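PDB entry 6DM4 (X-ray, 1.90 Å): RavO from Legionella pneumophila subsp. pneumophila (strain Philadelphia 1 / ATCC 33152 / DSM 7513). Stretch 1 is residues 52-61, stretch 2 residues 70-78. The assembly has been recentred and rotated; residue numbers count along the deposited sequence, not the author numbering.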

# COMPACT_ATOMS: atom_id res chain seq x y z
N GLU A 52 3.24 -19.41 -6.97
CA GLU A 52 2.66 -19.77 -5.68
C GLU A 52 3.25 -18.86 -4.59
O GLU A 52 4.01 -19.30 -3.73
CB GLU A 52 2.89 -21.25 -5.36
CG GLU A 52 2.08 -22.19 -6.24
CD GLU A 52 0.59 -21.91 -6.21
OE1 GLU A 52 -0.10 -22.24 -7.20
OE2 GLU A 52 0.08 -21.39 -5.19
N ASN A 53 2.89 -17.58 -4.67
CA ASN A 53 3.08 -16.61 -3.60
C ASN A 53 4.53 -16.54 -3.13
O ASN A 53 4.86 -16.80 -1.97
CB ASN A 53 2.14 -16.92 -2.43
CG ASN A 53 1.81 -15.69 -1.60
OD1 ASN A 53 2.38 -15.48 -0.53
ND2 ASN A 53 0.89 -14.88 -2.10
N LYS A 54 5.41 -16.16 -4.05
CA LYS A 54 6.77 -15.78 -3.69
C LYS A 54 7.02 -14.29 -3.82
O LYS A 54 7.86 -13.74 -3.10
CB LYS A 54 7.80 -16.54 -4.54
CG LYS A 54 9.25 -16.27 -4.14
CD LYS A 54 10.20 -17.34 -4.66
CE LYS A 54 11.63 -16.81 -4.71
NZ LYS A 54 12.00 -16.06 -3.47
N TYR A 55 6.29 -13.61 -4.71
CA TYR A 55 6.39 -12.17 -4.87
C TYR A 55 5.01 -11.54 -4.78
O TYR A 55 4.00 -12.18 -5.08
CB TYR A 55 7.01 -11.79 -6.22
CG TYR A 55 8.38 -12.36 -6.49
CD1 TYR A 55 8.53 -13.60 -7.09
CD2 TYR A 55 9.52 -11.65 -6.15
CE1 TYR A 55 9.78 -14.13 -7.34
CE2 TYR A 55 10.78 -12.17 -6.39
CZ TYR A 55 10.91 -13.41 -6.99
OH TYR A 55 12.16 -13.92 -7.23
N VAL A 56 4.99 -10.28 -4.38
CA VAL A 56 3.87 -9.39 -4.68
C VAL A 56 4.24 -8.63 -5.94
O VAL A 56 5.32 -8.04 -6.02
CB VAL A 56 3.58 -8.44 -3.50
CG1 VAL A 56 2.53 -7.41 -3.90
CG2 VAL A 56 3.12 -9.23 -2.29
N PHE A 57 3.35 -8.64 -6.92
CA PHE A 57 3.66 -8.13 -8.25
C PHE A 57 3.05 -6.75 -8.45
O PHE A 57 1.87 -6.54 -8.16
CB PHE A 57 3.16 -9.09 -9.33
CG PHE A 57 3.84 -10.44 -9.31
CD1 PHE A 57 5.04 -10.63 -9.97
CD2 PHE A 57 3.27 -11.51 -8.64
CE1 PHE A 57 5.66 -11.87 -9.96
CE2 PHE A 57 3.88 -12.75 -8.63
CZ PHE A 57 5.08 -12.93 -9.29
N ILE A 58 3.86 -5.82 -8.94
CA ILE A 58 3.44 -4.46 -9.25
C ILE A 58 3.88 -4.15 -10.67
O ILE A 58 5.03 -4.39 -11.03
CB ILE A 58 4.05 -3.43 -8.28
CG1 ILE A 58 3.77 -3.82 -6.83
CG2 ILE A 58 3.50 -2.04 -8.59
CD1 ILE A 58 2.32 -3.84 -6.47
N ALA A 59 2.96 -3.63 -11.48
CA ALA A 59 3.29 -3.26 -12.85
C ALA A 59 3.38 -1.75 -12.98
O ALA A 59 2.65 -1.00 -12.32
CB ALA A 59 2.26 -3.81 -13.85
N ALA A 60 4.29 -1.30 -13.84
CA ALA A 60 4.31 0.07 -14.31
C ALA A 60 3.76 0.12 -15.73
O ALA A 60 3.89 -0.84 -16.49
CB ALA A 60 5.73 0.64 -14.29
N SER A 61 3.14 1.24 -16.08
CA SER A 61 2.66 1.47 -17.44
C SER A 61 2.99 2.89 -17.85
O SER A 61 2.94 3.80 -17.01
CB SER A 61 1.15 1.21 -17.56
OG SER A 61 0.86 -0.17 -17.40
N SER A 70 4.43 -1.62 -20.63
CA SER A 70 4.37 -1.97 -19.22
C SER A 70 5.65 -2.69 -18.80
O SER A 70 6.37 -3.25 -19.62
CB SER A 70 3.14 -2.84 -18.91
OG SER A 70 1.95 -2.07 -18.99
N ILE A 71 5.94 -2.61 -17.50
CA ILE A 71 7.06 -3.31 -16.88
C ILE A 71 6.53 -3.99 -15.63
O ILE A 71 5.80 -3.36 -14.85
CB ILE A 71 8.21 -2.36 -16.51
CG1 ILE A 71 8.63 -1.50 -17.70
CG2 ILE A 71 9.41 -3.14 -15.97
CD1 ILE A 71 9.52 -0.34 -17.30
N ARG A 72 6.87 -5.25 -15.43
CA ARG A 72 6.42 -5.97 -14.25
C ARG A 72 7.52 -6.03 -13.20
O ARG A 72 8.67 -6.36 -13.52
CB ARG A 72 5.95 -7.39 -14.60
CG ARG A 72 5.35 -8.11 -13.40
CD ARG A 72 4.95 -9.53 -13.75
NE ARG A 72 3.88 -9.56 -14.74
CZ ARG A 72 3.54 -10.64 -15.42
NH1 ARG A 72 4.19 -11.78 -15.22
NH2 ARG A 72 2.55 -10.59 -16.31
N TYR A 73 7.17 -5.70 -11.96
CA TYR A 73 8.09 -5.75 -10.83
C TYR A 73 7.56 -6.72 -9.78
O TYR A 73 6.36 -6.98 -9.69
CB TYR A 73 8.29 -4.37 -10.20
CG TYR A 73 8.89 -3.37 -11.15
CD1 TYR A 73 10.26 -3.36 -11.41
CD2 TYR A 73 8.10 -2.45 -11.81
CE1 TYR A 73 10.81 -2.45 -12.28
CE2 TYR A 73 8.64 -1.54 -12.69
CZ TYR A 73 9.99 -1.54 -12.93
OH TYR A 73 10.52 -0.63 -13.81
N GLY A 74 8.48 -7.24 -8.97
CA GLY A 74 8.11 -8.15 -7.90
C GLY A 74 8.85 -7.80 -6.62
O GLY A 74 10.00 -7.35 -6.66
N ILE A 75 8.17 -8.00 -5.50
CA ILE A 75 8.75 -7.82 -4.17
C ILE A 75 8.67 -9.15 -3.43
O ILE A 75 7.58 -9.73 -3.31
CB ILE A 75 8.00 -6.73 -3.37
CG1 ILE A 75 7.84 -5.45 -4.20
CG2 ILE A 75 8.73 -6.44 -2.05
CD1 ILE A 75 6.77 -4.51 -3.65
N ASN A 76 9.81 -9.63 -2.94
CA ASN A 76 9.80 -10.91 -2.24
C ASN A 76 9.49 -10.70 -0.76
O ASN A 76 9.34 -9.57 -0.29
CB ASN A 76 11.11 -11.68 -2.48
CG ASN A 76 12.33 -11.06 -1.78
OD1 ASN A 76 12.23 -10.26 -0.85
ND2 ASN A 76 13.50 -11.47 -2.24
N LYS A 77 9.41 -11.81 -0.01
CA LYS A 77 8.97 -11.76 1.38
C LYS A 77 9.89 -10.91 2.25
O LYS A 77 9.45 -10.33 3.24
CB LYS A 77 8.88 -13.17 1.97
CG LYS A 77 7.96 -14.12 1.21
CD LYS A 77 6.50 -13.82 1.48
CE LYS A 77 5.69 -13.85 0.19
NZ LYS A 77 4.25 -14.15 0.45
N ASN A 78 11.18 -10.83 1.90
CA ASN A 78 12.12 -10.03 2.67
C ASN A 78 12.33 -8.64 2.08
O ASN A 78 13.32 -7.98 2.41
CB ASN A 78 13.45 -10.78 2.80
CG ASN A 78 13.30 -12.14 3.47
OD1 ASN A 78 12.86 -12.22 4.63
ND2 ASN A 78 13.67 -13.20 2.77
O HOH W 1 13.53 -13.72 -4.11
O HOH W 2 9.83 -14.34 -1.28

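The two stretches pair as antiparallel strands, joined by six backbone hydrogen bonds. Three residue pairs bond in both directions. Val56 N donates to Ile75 O at 2.9 Å, and Ile75 N returns to Val56 O at 2.9 Å. Ile58 N reaches Tyr73 O at 2.9 Å, and Tyr73 N reaches Ile58 O at 2.7 Å. Ala60 N lies 2.7 Å from Ile71 O, and Ile71 N lies 2.9 Å from Ala60 O. All six have good geometry, with angles at hydrogen of 153° to 162°.

Between these pairs sit the non-hydrogen-bonded pairs Phe57 with Gly74 and Ala59 with Arg72; Ser61 with Ser70 follows beyond Ala60 with Ile71. Here CA-H...O contacts add to the pairing. Ser70 CA is 3.0 Å from Ala60 O, and Ala59 CA is 3.2 Å from Ile71 O.

Side chains alternate between the two faces. Val56, Ile58, Ala60, Ile71, Tyr73 and Ile75 share one face. On it, Ala60 CB meets the edge of the Tyr73 ring at CE2, 4.0 Å away. Ile58 CG1 and Ile75 CD1 are 4.4 Å apart, a looser apolar contact. On the other face, Phe57 CD1 approaches Arg72 CD at 3.9 Å. Gly74 leaves room beside the Tyr55 ring, whose CD2 is 3.9 Å from Gly74 C; an ideal CB on Gly74 would be tight against CD2, at 3.2 Å.

Polar side chains meet at both ends of the contact. Ser61 OG and Ser70 OG form a 2.7 Å hydrogen bond in which either could be the donor. Lys77 NZ donates to Asn53 OD1 at a very short 2.5 Å, but Asn53 is poorly ordered.

Two waters bridge the stretches. Water 1 accepts from Lys54 NZ and Asn76 ND2, both at 2.9 Å. Water 2 donates to Lys54 O at 2.7 Å and accepts from Lys77 N at 2.9 Å.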